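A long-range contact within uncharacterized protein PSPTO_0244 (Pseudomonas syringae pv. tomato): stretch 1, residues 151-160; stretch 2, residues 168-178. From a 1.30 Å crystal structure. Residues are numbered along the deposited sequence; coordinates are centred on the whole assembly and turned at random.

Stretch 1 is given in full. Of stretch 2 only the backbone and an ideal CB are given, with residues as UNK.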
# COMPACT_ATOMS: atom_id res chain seq x y z
N LEU A 151 -11.42 -12.61 19.72
CA LEU A 151 -10.48 -12.72 18.62
C LEU A 151 -11.21 -12.98 17.30
O LEU A 151 -12.16 -13.76 17.26
CB LEU A 151 -9.45 -13.82 18.87
CG LEU A 151 -8.38 -13.50 19.91
CD1 LEU A 151 -7.85 -14.79 20.56
CD2 LEU A 151 -7.27 -12.70 19.32
N PRO A 152 -10.78 -12.33 16.22
CA PRO A 152 -11.36 -12.56 14.90
C PRO A 152 -10.78 -13.81 14.23
O PRO A 152 -9.82 -14.41 14.72
CB PRO A 152 -10.90 -11.33 14.12
CG PRO A 152 -9.55 -11.02 14.73
CD PRO A 152 -9.70 -11.33 16.18
N GLN A 153 -11.39 -14.19 13.12
CA GLN A 153 -10.79 -15.10 12.14
C GLN A 153 -10.25 -14.29 10.99
O GLN A 153 -11.01 -13.55 10.34
CB GLN A 153 -11.83 -16.11 11.65
CG GLN A 153 -12.43 -16.91 12.79
CD GLN A 153 -13.29 -18.04 12.29
OE1 GLN A 153 -14.43 -17.84 11.89
NE2 GLN A 153 -12.75 -19.25 12.33
N CYS A 154 -8.96 -14.39 10.76
CA CYS A 154 -8.25 -13.65 9.73
C CYS A 154 -7.71 -14.64 8.70
O CYS A 154 -7.38 -15.78 9.03
CB CYS A 154 -7.07 -12.86 10.28
SG CYS A 154 -7.46 -11.80 11.68
N ARG A 155 -7.64 -14.19 7.45
CA ARG A 155 -7.01 -14.96 6.37
C ARG A 155 -6.13 -14.05 5.55
O ARG A 155 -6.39 -12.85 5.45
CB ARG A 155 -8.05 -15.63 5.46
CG ARG A 155 -9.05 -16.55 6.17
CD ARG A 155 -10.02 -17.15 5.20
NE ARG A 155 -10.98 -16.16 4.74
CZ ARG A 155 -12.22 -16.44 4.34
NH1 ARG A 155 -12.67 -17.69 4.28
NH2 ARG A 155 -13.04 -15.46 4.01
N SER A 156 -5.13 -14.62 4.88
CA SER A 156 -4.27 -13.86 3.99
C SER A 156 -3.71 -14.73 2.89
O SER A 156 -3.75 -15.97 2.94
CB SER A 156 -3.10 -13.24 4.75
OG SER A 156 -2.21 -14.24 5.14
N ASN A 157 -3.14 -14.06 1.91
CA ASN A 157 -2.35 -14.68 0.86
C ASN A 157 -1.24 -13.70 0.53
O ASN A 157 -1.50 -12.62 -0.02
CB ASN A 157 -3.21 -14.98 -0.37
CG ASN A 157 -2.43 -15.70 -1.47
OD1 ASN A 157 -1.22 -15.60 -1.55
ND2 ASN A 157 -3.16 -16.41 -2.33
N ASN A 158 -0.02 -14.06 0.89
CA ASN A 158 1.17 -13.30 0.51
C ASN A 158 1.52 -13.58 -0.95
O ASN A 158 2.28 -14.48 -1.25
CB ASN A 158 2.36 -13.67 1.40
CG ASN A 158 2.11 -13.32 2.85
OD1 ASN A 158 1.84 -12.17 3.18
ND2 ASN A 158 2.20 -14.32 3.72
N LEU A 159 0.91 -12.82 -1.84
CA LEU A 159 1.08 -12.99 -3.28
C LEU A 159 2.47 -12.58 -3.74
O LEU A 159 2.94 -13.03 -4.79
CB LEU A 159 0.04 -12.17 -4.03
CG LEU A 159 -1.40 -12.67 -3.82
CD1 LEU A 159 -2.42 -11.62 -4.25
CD2 LEU A 159 -1.61 -13.99 -4.56
N PHE A 160 3.12 -11.71 -2.99
CA PHE A 160 4.50 -11.30 -3.28
C PHE A 160 5.28 -11.23 -1.97
O PHE A 160 4.86 -10.57 -1.03
CB PHE A 160 4.51 -9.95 -3.99
CG PHE A 160 5.87 -9.38 -4.18
CD1 PHE A 160 6.66 -9.76 -5.24
CD2 PHE A 160 6.36 -8.44 -3.28
CE1 PHE A 160 7.94 -9.20 -5.39
CE2 PHE A 160 7.61 -7.91 -3.41
CZ PHE A 160 8.39 -8.29 -4.47
N UNK A 168 6.01 -7.85 2.36
CA UNK A 168 5.08 -8.90 2.01
C UNK A 168 3.82 -8.18 1.56
O UNK A 168 3.32 -7.28 2.25
CB UNK A 168 4.82 -9.86 3.17
N UNK A 169 3.33 -8.57 0.40
CA UNK A 169 2.23 -7.88 -0.28
C UNK A 169 1.18 -8.88 -0.70
O UNK A 169 1.49 -9.95 -1.23
CB UNK A 169 2.73 -7.10 -1.49
N UNK A 170 -0.08 -8.58 -0.42
CA UNK A 170 -1.12 -9.53 -0.74
C UNK A 170 -2.50 -9.04 -0.39
O UNK A 170 -2.76 -7.84 -0.39
CB UNK A 170 -0.85 -10.85 -0.02
N UNK A 171 -3.37 -10.00 -0.11
CA UNK A 171 -4.75 -9.76 0.21
C UNK A 171 -5.04 -10.43 1.57
O UNK A 171 -4.54 -11.53 1.84
CB UNK A 171 -5.67 -10.29 -0.89
N UNK A 172 -5.80 -9.73 2.41
CA UNK A 172 -6.16 -10.18 3.76
C UNK A 172 -7.62 -9.95 3.99
O UNK A 172 -8.20 -9.00 3.45
CB UNK A 172 -5.34 -9.46 4.83
N UNK A 173 -8.24 -10.80 4.80
CA UNK A 173 -9.58 -10.50 5.28
C UNK A 173 -9.76 -10.89 6.73
O UNK A 173 -8.94 -11.58 7.32
CB UNK A 173 -10.62 -11.21 4.42
N UNK A 174 -10.83 -10.38 7.31
CA UNK A 174 -11.08 -10.60 8.72
C UNK A 174 -12.54 -10.39 9.06
O UNK A 174 -13.19 -9.49 8.52
CB UNK A 174 -10.20 -9.68 9.57
N UNK A 175 -13.00 -11.17 10.01
CA UNK A 175 -14.25 -10.92 10.71
C UNK A 175 -14.03 -9.70 11.64
O UNK A 175 -12.91 -9.21 11.80
CB UNK A 175 -14.70 -12.15 11.49
N UNK A 176 -15.11 -9.17 12.24
CA UNK A 176 -14.99 -7.92 13.00
C UNK A 176 -14.14 -8.06 14.24
O UNK A 176 -14.14 -9.10 14.89
CB UNK A 176 -16.38 -7.41 13.40
N UNK A 177 -13.42 -7.01 14.59
CA UNK A 177 -12.73 -6.96 15.87
C UNK A 177 -12.37 -5.56 16.30
O UNK A 177 -12.40 -4.60 15.50
CB UNK A 177 -11.46 -7.81 15.81
N UNK A 178 -12.03 -5.46 17.58
CA UNK A 178 -11.62 -4.22 18.21
C UNK A 178 -10.48 -4.51 19.14
O UNK A 178 -10.54 -5.45 19.92
CB UNK A 178 -12.78 -3.56 18.96

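Strand 168-174 runs antiparallel to strand 154-158, so most of its positions can be read against a partner across the ladder.

At position 168 CA-to-CB points sideways, and the ideal CB lies 3.8 Å from Asn158 OD1. An acceptor so near favours a long side chain ending in a donor: lysine, arginine or glutamine. The residue is Arg168, whose NH1 donates to Asn158 OD1 (3.1 Å).

Position 169 pairs with Phe160, both side chains on one face, and a branched or long apolar residue would suit a place beside the ring. Ile169 fills it, its CD1 3.8 Å from Phe160 CD2, while Ile169 N donates to Phe160 O (2.9 Å) and Phe160 N to Ile169 O (3.0 Å).

At position 170 phi/psi of -179/-152 is extended beyond the usual strand region, and an ideal CB would sit 1.9 Å from Asn157 O, a clash. Only glycine fits comfortably; Gly170 instead brings its CA within 3.2 Å of Asn157 O in a CA-H...O contact.

At 171 CB shares a face with Asn157, and Leu159 CD1 lies 4.9 Å from it. Valine, isoleucine or threonine would suit this extended backbone. Val171 places CG2 4.1 Å from Leu159 CD1, and its backbone N donates to Asn157 O (3.2 Å).

Position 172 shares its face with Ser156 and Cys154. Small Ser156 leaves room for a large, flat side chain; tyrosine, phenylalanine or tryptophan could lie there. Trp172, chi1 t, sets its ring edge against Ser156 CB and brings CZ2 to 4.2 Å from Cys154 SG.

Position 173 faces the same side as Arg155, whose guanidinium asks for an acid; aspartate or glutamate would answer. Asp173, chi1 p, receives Arg155 NE at OD1 (3.0 Å) and Arg155 NH2 at OD2 (2.8 Å), a two-pronged salt bridge reinforcing the backbone pair.

At 174 CB lies 4.1 Å from Cys154 SG and 4.9 Å from Pro152 CB, which favours a small residue such as alanine, serine or cysteine. Ser174 brings OG to 3.5 Å from Pro152 CB and donates it to the carbonyl O of residue 175 (2.8 Å).

At 175 CB points toward stretch 1, where Gln153 N offers a donor; serine, threonine or aspartate could accept it. Thr175 does so through OG1 (2.9 Å from Gln153 N), while its own N donates to Gln153 O (3.1 Å).

Position 176 points away, leaving the choice open: Pro176. At 177 CB lies 3.9 Å from Pro152 CG, inviting an apolar or aromatic group; Tyr177 packs CD1 3.6 Å from that CG. At 178 nothing of stretch 1 lies near CB, so many side chains would do; it is Glu178.

Stretch 2 (168-178) RIGVWDSTPYE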
# COMPACT_ATOMS: atom_id res chain seq x y z
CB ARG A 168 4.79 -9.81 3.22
CG ARG A 168 5.90 -10.76 3.58
CD ARG A 168 5.44 -11.69 4.70
NE ARG A 168 5.17 -10.98 5.96
CZ ARG A 168 3.97 -10.75 6.51
NH1 ARG A 168 2.82 -11.15 5.96
NH2 ARG A 168 3.92 -10.10 7.67
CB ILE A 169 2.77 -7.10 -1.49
CG1 ILE A 169 3.74 -6.01 -1.02
CG2 ILE A 169 1.61 -6.51 -2.30
CD1 ILE A 169 4.53 -5.32 -2.13
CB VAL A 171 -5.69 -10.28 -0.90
CG1 VAL A 171 -7.19 -10.08 -0.51
CG2 VAL A 171 -5.40 -9.59 -2.22
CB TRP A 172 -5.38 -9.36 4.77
CG TRP A 172 -5.65 -9.46 6.25
CD1 TRP A 172 -4.97 -10.22 7.13
CD2 TRP A 172 -6.54 -8.65 7.03
NE1 TRP A 172 -5.39 -9.97 8.41
CE2 TRP A 172 -6.33 -8.98 8.38
CE3 TRP A 172 -7.47 -7.66 6.72
CZ2 TRP A 172 -7.02 -8.35 9.41
CZ3 TRP A 172 -8.15 -7.04 7.74
CH2 TRP A 172 -7.90 -7.37 9.07
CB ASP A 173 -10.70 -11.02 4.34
CG ASP A 173 -10.98 -12.53 4.41
OD1 ASP A 173 -10.49 -13.29 5.29
OD2 ASP A 173 -11.75 -12.98 3.51
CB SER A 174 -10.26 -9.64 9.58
OG SER A 174 -10.34 -9.95 10.96
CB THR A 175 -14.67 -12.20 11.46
OG1 THR A 175 -13.70 -12.53 12.45
CG2 THR A 175 -14.85 -13.39 10.51
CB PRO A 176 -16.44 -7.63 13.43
CG PRO A 176 -17.29 -8.44 12.59
CD PRO A 176 -16.51 -9.62 12.13
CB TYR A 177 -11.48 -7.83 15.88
CG TYR A 177 -10.33 -7.38 15.00
CD1 TYR A 177 -10.28 -7.70 13.65
CD2 TYR A 177 -9.27 -6.66 15.53
CE1 TYR A 177 -9.21 -7.34 12.85
CE2 TYR A 177 -8.19 -6.30 14.75
CZ TYR A 177 -8.16 -6.65 13.41
OH TYR A 177 -7.11 -6.30 12.60
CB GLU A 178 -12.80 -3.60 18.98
CG GLU A 178 -12.48 -2.23 19.62
CD GLU A 178 -13.64 -1.66 20.42
OE1 GLU A 178 -14.76 -2.20 20.35
OE2 GLU A 178 -13.41 -0.64 21.11
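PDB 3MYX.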